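Local coordinates for intradiol ring-cleavage dioxygenase (Streptomyces sp. SirexAA-E, PDB 4ILV), which probably cleaves catechol-type aromatic rings between their two hydroxyl-bearing carbons, using a bound iron(III) ion, in a secreted enzyme fused to a carbohydrate-binding module, at residues L116-P121 against R129-K134; G93-D96 against F102-H105; V82-W87 against F180-D185; G69-R74 against Q106-D111. All blocks are in the same frame, centred on the assembly; numbering follows the deposited sequence.

Interaction 1: L116-P121 against R129-K134; sequences LRTIVP and RHIHVK. With FE (Fe (III) ion), chain C.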
loop_
_atom_site.group_PDB
_atom_site.type_symbol
_atom_site.label_atom_id
_atom_site.label_comp_id
_atom_site.label_asym_id
_atom_site.label_seq_id
_atom_site.Cartn_x
_atom_site.Cartn_y
_atom_site.Cartn_z
ATOM N N LEU A 116 3.405 4.803 5.831
ATOM C CA LEU A 116 2.919 5.564 4.682
ATOM C C LEU A 116 1.867 6.543 5.149
ATOM O O LEU A 116 0.815 6.133 5.635
ATOM C CB LEU A 116 2.292 4.644 3.649
ATOM C CG LEU A 116 1.754 5.380 2.409
ATOM C CD1 LEU A 116 2.895 5.884 1.561
ATOM C CD2 LEU A 116 0.876 4.457 1.609
ATOM N N ARG A 117 2.158 7.836 5.034
ATOM C CA ARG A 117 1.163 8.847 5.377
ATOM C C ARG A 117 0.456 9.301 4.110
ATOM O O ARG A 117 1.102 9.794 3.181
ATOM C CB ARG A 117 1.801 10.046 6.060
ATOM C CG ARG A 117 0.756 11.058 6.517
ATOM C CD ARG A 117 1.388 12.378 6.914
ATOM N NE ARG A 117 0.383 13.420 7.125
ATOM C CZ ARG A 117 0.666 14.719 7.167
ATOM N NH1 ARG A 117 1.920 15.125 7.005
ATOM N NH2 ARG A 117 -0.302 15.612 7.360
ATOM N N THR A 118 -0.864 9.160 4.073
ATOM C CA THR A 118 -1.589 9.401 2.825
ATOM C C THR A 118 -3.018 9.840 3.146
ATOM O O THR A 118 -3.277 10.297 4.253
ATOM C CB THR A 118 -1.529 8.123 1.920
ATOM O OG1 THR A 118 -2.110 8.386 0.639
ATOM C CG2 THR A 118 -2.228 6.915 2.583
ATOM N N ILE A 119 -3.937 9.758 2.186
ATOM C CA ILE A 119 -5.361 9.912 2.517
ATOM C C ILE A 119 -6.092 8.678 2.017
ATOM O O ILE A 119 -5.548 7.922 1.220
ATOM C CB ILE A 119 -6.016 11.242 1.958
ATOM C CG1 ILE A 119 -5.613 11.512 0.512
ATOM C CG2 ILE A 119 -5.567 12.442 2.790
ATOM C CD1 ILE A 119 -6.314 10.649 -0.529
ATOM N N VAL A 120 -7.312 8.469 2.482
ATOM C CA VAL A 120 -8.063 7.296 2.060
ATOM C C VAL A 120 -8.340 7.455 0.572
ATOM O O VAL A 120 -8.910 8.463 0.165
ATOM C CB VAL A 120 -9.378 7.192 2.850
ATOM C CG1 VAL A 120 -10.220 6.029 2.361
ATOM C CG2 VAL A 120 -9.082 7.044 4.361
ATOM N N PRO A 121 -7.900 6.488 -0.257
ATOM C CA PRO A 121 -8.159 6.657 -1.695
ATOM C C PRO A 121 -9.652 6.623 -2.015
ATOM O O PRO A 121 -10.421 5.906 -1.370
ATOM C CB PRO A 121 -7.451 5.466 -2.336
ATOM C CG PRO A 121 -7.359 4.413 -1.211
ATOM C CD PRO A 121 -7.201 5.229 0.053
ATOM N N ARG A 129 -12.157 -0.129 -2.880
ATOM C CA ARG A 129 -11.101 0.770 -2.441
ATOM C C ARG A 129 -9.766 0.017 -2.233
ATOM O O ARG A 129 -9.744 -1.064 -1.632
ATOM C CB ARG A 129 -11.541 1.443 -1.146
ATOM C CG ARG A 129 -10.868 2.762 -0.909
ATOM C CD ARG A 129 -11.346 3.399 0.375
ATOM N NE ARG A 129 -12.800 3.415 0.477
ATOM C CZ ARG A 129 -13.598 4.351 -0.022
ATOM N NH1 ARG A 129 -13.103 5.393 -0.696
ATOM N NH2 ARG A 129 -14.906 4.235 0.162
ATOM N N HIS A 130 -8.655 0.588 -2.699
ATOM C CA HIS A 130 -7.360 -0.095 -2.598
ATOM C C HIS A 130 -6.165 0.841 -2.707
ATOM O O HIS A 130 -6.252 1.913 -3.279
ATOM C CB HIS A 130 -7.229 -1.156 -3.703
ATOM C CG HIS A 130 -7.304 -0.583 -5.089
ATOM N ND1 HIS A 130 -8.493 -0.186 -5.663
ATOM C CD2 HIS A 130 -6.336 -0.306 -5.998
ATOM C CE1 HIS A 130 -8.256 0.303 -6.871
ATOM N NE2 HIS A 130 -6.956 0.241 -7.099
ATOM N N ILE A 131 -5.030 0.384 -2.192
ATOM C CA ILE A 131 -3.750 1.045 -2.399
ATOM C C ILE A 131 -2.820 0.056 -3.096
ATOM O O ILE A 131 -2.710 -1.096 -2.669
ATOM C CB ILE A 131 -3.127 1.449 -1.051
ATOM C CG1 ILE A 131 -3.934 2.579 -0.416
ATOM C CG2 ILE A 131 -1.677 1.878 -1.234
ATOM C CD1 ILE A 131 -3.471 2.908 1.015
ATOM N N HIS A 132 -2.147 0.487 -4.163
ATOM C CA HIS A 132 -1.238 -0.412 -4.862
ATOM C C HIS A 132 0.146 -0.416 -4.219
ATOM O O HIS A 132 0.596 0.604 -3.718
ATOM C CB HIS A 132 -1.079 0.005 -6.317
ATOM C CG HIS A 132 -2.310 -0.165 -7.148
ATOM N ND1 HIS A 132 -2.601 -1.337 -7.811
ATOM C CD2 HIS A 132 -3.306 0.703 -7.457
ATOM C CE1 HIS A 132 -3.736 -1.191 -8.477
ATOM N NE2 HIS A 132 -4.187 0.032 -8.268
ATOM N N VAL A 133 0.827 -1.556 -4.260
ATOM C CA VAL A 133 2.188 -1.630 -3.741
ATOM C C VAL A 133 3.039 -2.671 -4.475
ATOM O O VAL A 133 2.577 -3.780 -4.793
ATOM C CB VAL A 133 2.203 -1.883 -2.201
ATOM C CG1 VAL A 133 1.540 -3.232 -1.852
ATOM C CG2 VAL A 133 3.642 -1.825 -1.640
ATOM N N LYS A 134 4.280 -2.297 -4.768
ATOM C CA LYS A 134 5.285 -3.256 -5.222
ATOM C C LYS A 134 6.344 -3.401 -4.131
ATOM O O LYS A 134 6.867 -2.399 -3.652
ATOM C CB LYS A 134 5.949 -2.784 -6.515
ATOM C CG LYS A 134 5.074 -2.931 -7.738
ATOM C CD LYS A 134 5.722 -2.293 -8.941
ATOM C CE LYS A 134 4.842 -2.436 -10.162
ATOM N NZ LYS A 134 4.937 -3.812 -10.721
HETATM FE FE FE C . -6.132 0.948 -8.962
#

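Interaction 2: G93-D96 against F102-H105; sequences GAYD and FRGH. With FE (Fe (III) ion), chain C.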
loop_
_atom_site.group_PDB
_atom_site.type_symbol
_atom_site.label_atom_id
_atom_site.label_comp_id
_atom_site.label_asym_id
_atom_site.label_seq_id
_atom_site.Cartn_x
_atom_site.Cartn_y
_atom_site.Cartn_z
ATOM N N GLY A 93 -10.714 9.640 -6.481
ATOM C CA GLY A 93 -10.579 8.445 -7.292
ATOM C C GLY A 93 -9.736 8.595 -8.550
ATOM O O GLY A 93 -9.724 7.704 -9.393
ATOM N N ALA A 94 -9.002 9.694 -8.674
ATOM C CA ALA A 94 -8.171 9.893 -9.865
ATOM C C ALA A 94 -6.701 9.556 -9.612
ATOM O O ALA A 94 -6.154 9.912 -8.562
ATOM C CB ALA A 94 -8.313 11.343 -10.384
ATOM N N TYR A 95 -6.064 8.880 -10.572
ATOM C CA TYR A 95 -4.618 8.652 -10.511
ATOM C C TYR A 95 -3.918 9.761 -11.291
ATOM O O TYR A 95 -4.447 10.264 -12.286
ATOM C CB TYR A 95 -4.224 7.297 -11.122
ATOM C CG TYR A 95 -4.642 6.086 -10.311
ATOM C CD1 TYR A 95 -3.741 5.464 -9.438
ATOM C CD2 TYR A 95 -5.924 5.557 -10.418
ATOM C CE1 TYR A 95 -4.116 4.352 -8.686
ATOM C CE2 TYR A 95 -6.306 4.432 -9.673
ATOM C CZ TYR A 95 -5.399 3.841 -8.802
ATOM O OH TYR A 95 -5.762 2.735 -8.051
ATOM N N ASP A 96 -2.714 10.124 -10.865
ATOM C CA ASP A 96 -1.959 11.161 -11.565
ATOM C C ASP A 96 -1.088 10.527 -12.641
ATOM O O ASP A 96 -0.115 9.850 -12.325
ATOM C CB ASP A 96 -1.113 11.963 -10.564
ATOM C CG ASP A 96 -0.374 13.137 -11.209
ATOM O OD1 ASP A 96 -0.605 13.452 -12.395
ATOM O OD2 ASP A 96 0.445 13.757 -10.504
ATOM N N PHE A 102 0.592 11.165 -5.233
ATOM C CA PHE A 102 0.163 9.884 -4.680
ATOM C C PHE A 102 0.945 8.701 -5.194
ATOM O O PHE A 102 0.428 7.584 -5.294
ATOM C CB PHE A 102 -1.346 9.691 -4.835
ATOM C CG PHE A 102 -2.125 10.576 -3.933
ATOM C CD1 PHE A 102 -2.236 10.266 -2.584
ATOM C CD2 PHE A 102 -2.695 11.746 -4.402
ATOM C CE1 PHE A 102 -2.930 11.087 -1.729
ATOM C CE2 PHE A 102 -3.395 12.586 -3.546
ATOM C CZ PHE A 102 -3.512 12.257 -2.207
ATOM N N ARG A 103 2.209 8.968 -5.500
ATOM C CA ARG A 103 3.179 7.941 -5.838
ATOM C C ARG A 103 4.425 8.221 -4.997
ATOM O O ARG A 103 4.898 9.357 -4.927
ATOM C CB ARG A 103 3.519 7.987 -7.332
ATOM C CG ARG A 103 2.286 8.000 -8.240
ATOM C CD ARG A 103 2.660 7.973 -9.710
ATOM N NE ARG A 103 1.483 7.987 -10.573
ATOM C CZ ARG A 103 0.804 6.900 -10.931
ATOM N NH1 ARG A 103 -0.254 7.013 -11.733
ATOM N NH2 ARG A 103 1.172 5.697 -10.482
ATOM N N GLY A 104 4.950 7.198 -4.340
ATOM C CA GLY A 104 6.162 7.364 -3.557
ATOM C C GLY A 104 6.686 6.035 -3.031
ATOM O O GLY A 104 5.901 5.152 -2.707
ATOM N N HIS A 105 8.008 5.894 -2.942
ATOM C CA HIS A 105 8.600 4.652 -2.450
ATOM C C HIS A 105 9.500 4.878 -1.244
ATOM O O HIS A 105 9.922 6.012 -0.964
ATOM C CB HIS A 105 9.386 3.939 -3.557
ATOM C CG HIS A 105 10.653 4.638 -3.956
ATOM N ND1 HIS A 105 10.729 5.480 -5.048
ATOM C CD2 HIS A 105 11.896 4.601 -3.423
ATOM C CE1 HIS A 105 11.963 5.944 -5.156
ATOM N NE2 HIS A 105 12.689 5.425 -4.181
HETATM FE FE FE C . -6.132 0.948 -8.962
#

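Interaction 3: V82-W87 against F180-D185; sequences VLLDFW and FDFVLD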
loop_
_atom_site.group_PDB
_atom_site.type_symbol
_atom_site.label_atom_id
_atom_site.label_comp_id
_atom_site.label_asym_id
_atom_site.label_seq_id
_atom_site.Cartn_x
_atom_site.Cartn_y
_atom_site.Cartn_z
ATOM N N VAL A 82 14.104 -3.541 2.287
ATOM C CA VAL A 82 13.082 -3.900 1.313
ATOM C C VAL A 82 12.523 -2.643 0.678
ATOM O O VAL A 82 12.162 -1.708 1.385
ATOM C CB VAL A 82 11.938 -4.685 1.953
ATOM C CG1 VAL A 82 10.842 -4.979 0.916
ATOM C CG2 VAL A 82 12.475 -5.973 2.594
ATOM N N LEU A 83 12.452 -2.628 -0.653
ATOM C CA LEU A 83 11.822 -1.530 -1.393
ATOM C C LEU A 83 10.293 -1.679 -1.397
ATOM O O LEU A 83 9.762 -2.712 -1.800
ATOM C CB LEU A 83 12.377 -1.491 -2.822
ATOM C CG LEU A 83 11.890 -0.488 -3.884
ATOM C CD1 LEU A 83 10.566 -0.861 -4.543
ATOM C CD2 LEU A 83 11.843 0.921 -3.315
ATOM N N LEU A 84 9.591 -0.652 -0.918
ATOM C CA LEU A 84 8.138 -0.586 -1.010
ATOM C C LEU A 84 7.720 0.641 -1.833
ATOM O O LEU A 84 8.011 1.764 -1.455
ATOM C CB LEU A 84 7.516 -0.505 0.381
ATOM C CG LEU A 84 7.765 -1.743 1.252
ATOM C CD1 LEU A 84 7.374 -1.448 2.679
ATOM C CD2 LEU A 84 6.947 -2.907 0.710
ATOM N N ASP A 85 7.045 0.408 -2.946
ATOM C CA ASP A 85 6.693 1.460 -3.889
ATOM C C ASP A 85 5.175 1.527 -3.953
ATOM O O ASP A 85 4.537 0.633 -4.503
ATOM C CB ASP A 85 7.296 1.119 -5.254
ATOM C CG ASP A 85 7.137 2.245 -6.294
ATOM O OD1 ASP A 85 6.809 3.391 -5.915
ATOM O OD2 ASP A 85 7.364 1.974 -7.497
ATOM N N PHE A 86 4.601 2.579 -3.373
ATOM C CA PHE A 86 3.149 2.709 -3.265
ATOM C C PHE A 86 2.586 3.646 -4.336
ATOM O O PHE A 86 3.219 4.636 -4.699
ATOM C CB PHE A 86 2.774 3.279 -1.894
ATOM C CG PHE A 86 3.012 2.340 -0.729
ATOM C CD1 PHE A 86 2.056 1.403 -0.383
ATOM C CD2 PHE A 86 4.156 2.439 0.045
ATOM C CE1 PHE A 86 2.239 0.571 0.704
ATOM C CE2 PHE A 86 4.354 1.608 1.140
ATOM C CZ PHE A 86 3.400 0.673 1.469
ATOM N N TRP A 87 1.405 3.329 -4.853
ATOM C CA TRP A 87 0.646 4.312 -5.623
ATOM C C TRP A 87 -0.859 4.087 -5.418
ATOM O O TRP A 87 -1.273 2.998 -5.010
ATOM C CB TRP A 87 1.060 4.330 -7.108
ATOM C CG TRP A 87 0.629 3.143 -7.911
ATOM C CD1 TRP A 87 -0.397 3.098 -8.820
ATOM C CD2 TRP A 87 1.218 1.837 -7.906
ATOM N NE1 TRP A 87 -0.489 1.844 -9.366
ATOM C CE2 TRP A 87 0.491 1.050 -8.827
ATOM C CE3 TRP A 87 2.272 1.250 -7.197
ATOM C CZ2 TRP A 87 0.786 -0.295 -9.060
ATOM C CZ3 TRP A 87 2.566 -0.090 -7.432
ATOM C CH2 TRP A 87 1.825 -0.845 -8.356
ATOM N N PHE A 180 -0.801 -3.384 8.427
ATOM C CA PHE A 180 -0.609 -4.500 7.508
ATOM C C PHE A 180 0.837 -4.961 7.531
ATOM O O PHE A 180 1.750 -4.142 7.462
ATOM C CB PHE A 180 -1.009 -4.127 6.069
ATOM C CG PHE A 180 -0.967 -5.299 5.109
ATOM C CD1 PHE A 180 -2.061 -6.149 4.979
ATOM C CD2 PHE A 180 0.173 -5.558 4.351
ATOM C CE1 PHE A 180 -2.017 -7.234 4.106
ATOM C CE2 PHE A 180 0.224 -6.636 3.468
ATOM C CZ PHE A 180 -0.867 -7.478 3.349
ATOM N N ASP A 181 1.043 -6.272 7.641
ATOM C CA ASP A 181 2.374 -6.845 7.557
ATOM C C ASP A 181 2.564 -7.643 6.268
ATOM O O ASP A 181 1.703 -8.445 5.892
ATOM C CB ASP A 181 2.643 -7.759 8.773
ATOM C CG ASP A 181 2.812 -6.976 10.073
ATOM O OD1 ASP A 181 3.056 -5.744 10.024
ATOM O OD2 ASP A 181 2.697 -7.590 11.159
ATOM N N PHE A 182 3.707 -7.455 5.613
ATOM C CA PHE A 182 4.042 -8.246 4.434
ATOM C C PHE A 182 4.854 -9.464 4.867
ATOM O O PHE A 182 5.655 -9.388 5.803
ATOM C CB PHE A 182 4.889 -7.448 3.440
ATOM C CG PHE A 182 4.195 -6.235 2.867
ATOM C CD1 PHE A 182 4.116 -5.055 3.588
ATOM C CD2 PHE A 182 3.658 -6.271 1.589
ATOM C CE1 PHE A 182 3.492 -3.930 3.045
ATOM C CE2 PHE A 182 3.033 -5.145 1.041
ATOM C CZ PHE A 182 2.948 -3.983 1.772
ATOM N N VAL A 183 4.643 -10.583 4.181
ATOM C CA VAL A 183 5.520 -11.741 4.320
ATOM C C VAL A 183 5.997 -12.101 2.915
ATOM O O VAL A 183 5.190 -12.439 2.052
ATOM C CB VAL A 183 4.788 -12.920 4.953
ATOM C CG1 VAL A 183 5.713 -14.141 5.037
ATOM C CG2 VAL A 183 4.313 -12.539 6.333
ATOM N N LEU A 184 7.297 -11.965 2.679
ATOM C CA LEU A 184 7.882 -12.245 1.379
ATOM C C LEU A 184 8.611 -13.584 1.389
ATOM O O LEU A 184 9.159 -13.998 2.412
ATOM C CB LEU A 184 8.884 -11.157 1.006
ATOM C CG LEU A 184 8.378 -9.720 1.037
ATOM C CD1 LEU A 184 9.501 -8.775 0.630
ATOM C CD2 LEU A 184 7.176 -9.569 0.135
ATOM N N ASP A 185 8.644 -14.230 0.229
ATOM C CA ASP A 185 9.308 -15.518 0.065
ATOM C C ASP A 185 10.835 -15.346 0.027
ATOM O O ASP A 185 11.463 -15.441 -1.031
ATOM C CB ASP A 185 8.795 -16.204 -1.202
ATOM C CG ASP A 185 9.216 -17.653 -1.295
ATOM O OD1 ASP A 185 9.276 -18.179 -2.429
ATOM O OD2 ASP A 185 9.473 -18.265 -0.234
#

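Interaction 4: G69-R74 against Q106-D111; sequences GYVFGR and QFTGAD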
loop_
_atom_site.group_PDB
_atom_site.type_symbol
_atom_site.label_atom_id
_atom_site.label_comp_id
_atom_site.label_asym_id
_atom_site.label_seq_id
_atom_site.Cartn_x
_atom_site.Cartn_y
_atom_site.Cartn_z
ATOM N N GLY A 69 3.435 -1.019 9.319
ATOM C CA GLY A 69 3.602 -2.434 9.601
ATOM C C GLY A 69 5.046 -2.862 9.414
ATOM O O GLY A 69 5.959 -2.041 9.487
ATOM N N TYR A 70 5.251 -4.144 9.140
ATOM C CA TYR A 70 6.589 -4.687 8.963
ATOM C C TYR A 70 6.650 -5.567 7.728
ATOM O O TYR A 70 5.621 -6.023 7.224
ATOM C CB TYR A 70 6.993 -5.522 10.190
ATOM C CG TYR A 70 6.954 -4.763 11.496
ATOM C CD1 TYR A 70 8.101 -4.181 12.020
ATOM C CD2 TYR A 70 5.770 -4.646 12.218
ATOM C CE1 TYR A 70 8.067 -3.484 13.221
ATOM C CE2 TYR A 70 5.729 -3.956 13.429
ATOM C CZ TYR A 70 6.875 -3.377 13.919
ATOM O OH TYR A 70 6.832 -2.686 15.109
ATOM N N VAL A 71 7.863 -5.805 7.238
ATOM C CA VAL A 71 8.070 -6.788 6.194
ATOM C C VAL A 71 8.831 -7.972 6.805
ATOM O O VAL A 71 9.939 -7.800 7.302
ATOM C CB VAL A 71 8.879 -6.203 5.013
ATOM C CG1 VAL A 71 9.136 -7.278 3.959
ATOM C CG2 VAL A 71 8.149 -4.980 4.394
ATOM N N PHE A 72 8.238 -9.165 6.776
ATOM C CA PHE A 72 8.913 -10.351 7.311
ATOM C C PHE A 72 9.339 -11.250 6.172
ATOM O O PHE A 72 8.778 -11.178 5.082
ATOM C CB PHE A 72 7.994 -11.132 8.252
ATOM C CG PHE A 72 7.617 -10.377 9.503
ATOM C CD1 PHE A 72 8.486 -10.327 10.589
ATOM C CD2 PHE A 72 6.401 -9.710 9.589
ATOM C CE1 PHE A 72 8.145 -9.624 11.748
ATOM C CE2 PHE A 72 6.041 -9.011 10.739
ATOM C CZ PHE A 72 6.910 -8.965 11.822
ATOM N N GLY A 73 10.341 -12.087 6.430
ATOM C CA GLY A 73 10.722 -13.133 5.505
ATOM C C GLY A 73 10.171 -14.468 5.961
ATOM O O GLY A 73 9.289 -14.513 6.813
ATOM N N ARG A 74 10.718 -15.551 5.411
ATOM C CA ARG A 74 10.210 -16.905 5.628
ATOM C C ARG A 74 10.255 -17.386 7.077
ATOM O O ARG A 74 9.520 -18.304 7.449
ATOM C CB ARG A 74 10.989 -17.912 4.768
ATOM C CG ARG A 74 10.494 -18.069 3.338
ATOM C CD ARG A 74 11.102 -19.312 2.678
ATOM N NE ARG A 74 11.512 -19.060 1.294
ATOM C CZ ARG A 74 11.965 -19.991 0.456
ATOM N NH1 ARG A 74 12.055 -21.257 0.848
ATOM N NH2 ARG A 74 12.319 -19.659 -0.780
ATOM N N GLN A 106 9.813 3.778 -0.561
ATOM C CA GLN A 106 10.637 3.806 0.641
ATOM C C GLN A 106 11.328 2.465 0.838
ATOM O O GLN A 106 11.005 1.488 0.167
ATOM C CB GLN A 106 9.780 4.109 1.868
ATOM C CG GLN A 106 8.730 3.030 2.158
ATOM C CD GLN A 106 7.812 3.406 3.294
ATOM O OE1 GLN A 106 8.092 3.110 4.457
ATOM N NE2 GLN A 106 6.695 4.054 2.967
ATOM N N PHE A 107 12.282 2.430 1.765
ATOM C CA PHE A 107 13.004 1.207 2.108
ATOM C C PHE A 107 12.802 0.889 3.579
ATOM O O PHE A 107 12.746 1.801 4.414
ATOM C CB PHE A 107 14.497 1.363 1.815
ATOM C CG PHE A 107 14.804 1.520 0.359
ATOM C CD1 PHE A 107 15.156 0.422 -0.411
ATOM C CD2 PHE A 107 14.718 2.762 -0.249
ATOM C CE1 PHE A 107 15.432 0.560 -1.765
ATOM C CE2 PHE A 107 14.989 2.906 -1.602
ATOM C CZ PHE A 107 15.349 1.801 -2.357
ATOM N N THR A 108 12.659 -0.395 3.908
ATOM C CA THR A 108 12.473 -0.759 5.306
ATOM C C THR A 108 13.768 -0.550 6.067
ATOM O O THR A 108 14.860 -0.813 5.548
ATOM C CB THR A 108 12.009 -2.221 5.499
ATOM O OG1 THR A 108 12.933 -3.110 4.862
ATOM C CG2 THR A 108 10.617 -2.431 4.957
ATOM N N GLY A 109 13.644 -0.095 7.309
ATOM C CA GLY A 109 14.811 0.113 8.144
ATOM C C GLY A 109 15.307 -1.154 8.813
ATOM O O GLY A 109 14.919 -2.270 8.452
ATOM N N ALA A 110 16.181 -0.971 9.796
ATOM C CA ALA A 110 16.763 -2.082 10.528
ATOM C C ALA A 110 15.694 -2.952 11.180
ATOM O O ALA A 110 15.817 -4.173 11.223
ATOM C CB ALA A 110 17.731 -1.563 11.573
ATOM N N ASP A 111 14.624 -2.328 11.658
ATOM C CA ASP A 111 13.579 -3.073 12.333
ATOM C C ASP A 111 12.585 -3.704 11.351
ATOM O O ASP A 111 11.658 -4.394 11.757
ATOM C CB ASP A 111 12.863 -2.184 13.358
ATOM C CG ASP A 111 12.128 -1.013 12.723
ATOM O OD1 ASP A 111 12.270 -0.785 11.500
ATOM O OD2 ASP A 111 11.401 -0.311 13.462
#

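Interaction 1: L116-P121 against R129-K134
P121 packs against R129, H130 and I131 where two sheets of the intradiol dioxygenase beta sandwich come together beside the iron. Segment 116-121 runs off the end of strand 113-119 in one sheet, and 129-134 leads into strand 130-136 of the other, the touching parts heading 143° apart. The tight part is centred on the proline ring. Its CG sits 3.4 Å from H130 O and 4.0 Å from I131 CG1, so the same ring carbon meets a backbone carbonyl and an aliphatic branch. I131 presents CG1 because this branch lies beside its backbone N (chi1 -69°), and the chain then runs on extended to CD1. Toward L116 and T118 the packing slackens: T118 CG2 and I131 CD1 are 4.5 Å apart, and F86 and L65 fill in around the isoleucine.

R129 marks the more open side, being only partly buried. Its aliphatic part crosses V120, with CD 3.5 Å from V120 CG1, and a bend at chi3 turns the guanidinium back to the end of 116-121. There NE goes to E152 in a salt bridge. On the opposite face of strand 130-136, H130 and H132 point to the iron, with NE2 of H130 at 2.2 Å and NE2 of H132 at 2.3 Å; Y95 and Y124 complete the protein ligands, and T128 O accepts from H130 ND1. The cross-segment hydrogen bond runs from R129 NH1 to P121 O, 2.8 Å long and nearly straight at 167°, lying in both the guanidinium and the carbonyl planes.

Interaction 2: G93-D96 against F102-H105
Hydrogen bonding carries this contact: R103 reaches from the start of strand 103-107 to the backbone carbonyl of D96, in the loop that supplies an iron ligand. Its NH1 lies 2.9 Å from D96 O and its NE 3.0 Å from the same D96 O, a side-on grip in which two nitrogens share one acceptor. The oxygen is close to the guanidinium plane, but the two donors meet the carbonyl differently: NE comes in its plane, whereas NH1 stands well above it. Both bonds are bent, with N-H...O angles of 145° for NE and 149° for NH1. An extended chain from CG to NE spans the gap, and NH2 turns to the backbone oxygen of Y44.

Van der Waals contact adds little, chiefly Y95 CB at 4.0 Å from R103 NH1. The D96 carboxylate faces its own loop, accepting from the backbone N of G99 and of A101.

Metal coordination comes through Y95, whose OH binds the iron(III) at 2.0 Å. Y44 stacks on its ring. Since D96 directly follows Y95, the pair of hydrogen bonds from R103 ties the backbone beside this ligand to the sheet and probably helps position the Y95 ring at the metal.

Interaction 3: V82-W87 against F180-D185
The F182 ring is sandwiched between L84 on one face and F180 on the other. L84 CD2 lies 4.2 Å above the ring plane, displaced toward the rim, and F182 CZ is the nearest ring atom, 4.3 Å from L84 CD2. On the opposite face F180 CE2 stands over the ring centre at 3.8 Å. F180 in turn receives F182 CD2 at the edge of its own ring, in plane, so the two phenylalanines are packed edge against face. F114 adds a further edge-to-face partner for F182.

Further along, the contact is wholly aliphatic. V82 CG1 and L184 CD1 meet tip to tip at 4.0 Å; the valine branch is trans to its backbone N (chi1 177°), which carries it out from the strand end toward the leucine. No hydrogen bond joins the segments, and V82 CA and L184 CA are 9.8 Å apart, the spacing of two sheets facing each other through their side chains.

This is interior packing of the beta sandwich, away from the iron. Strand 83-87 lies between 103-107 and 130-136 in one sheet; strand 175-183 lies between 64-72 and 168-172 in the other. V71 of strand 64-72 touches V82, L84 and L184, while V133 of strand 130-136 reaches F182.

Interaction 4: G69-R74 against Q106-D111
V71 and T108 meet methyl to methyl at one end of the beta sandwich, where strand 64-72 of one sheet passes the turn that follows strand 103-107 of the other. V71 CG2 and T108 CG2 are 3.6 Å apart, and the two side chains cross at about a right angle. V71 CB, at 4.2 Å from the same T108 CG2, backs up this meeting. The second first-shell contact is at the surface, where the Y70 ring turns its edge to the backbone carbonyl of D111: CD1 is 3.6 Å and CE1 4.0 Å from D111 O, with the oxygen near the ring plane. No hydrogen bond links the segments.

One shell out, polar groups hold these pieces in position. T108 has its hydroxyl between backbone N and carbonyl carbon (chi1 56°), which sends CG2 to the valine while OG1 bonds to L79 O and to the backbone N of V82. The main chain of V71 pairs with L79 and G112, anchoring the strand to chain on either side of the 106-111 segment in sequence, while its neighbours Y70 and F72 share backbone bonds with F182 on the other flank. At the turn's far end the carboxylate of D111 is bonded close to home, its OD1 to the hydroxyl oxygen OG of S113.

How the interactions relate
From the N terminus, strand 64-72 comes first, and interaction 4 closes the loop from it to 106-111. Strand 83-87 starts inside that loop and packs much later against 180-185, so interactions 3 and 4 cross; the salt bridge from R74 to D185 joins them. Interaction 2 closes the short loop between 93-96 and 102-105 and nests inside both. Interaction 1 follows it in series, still within the span of interaction 3. Interactions 1, 3 and 4 each bring the two sheets together, whereas interaction 2 fastens a loop to an edge strand. Interactions 1 and 2 converge on the iron; 3 and 4 lie toward the other end of the sandwich.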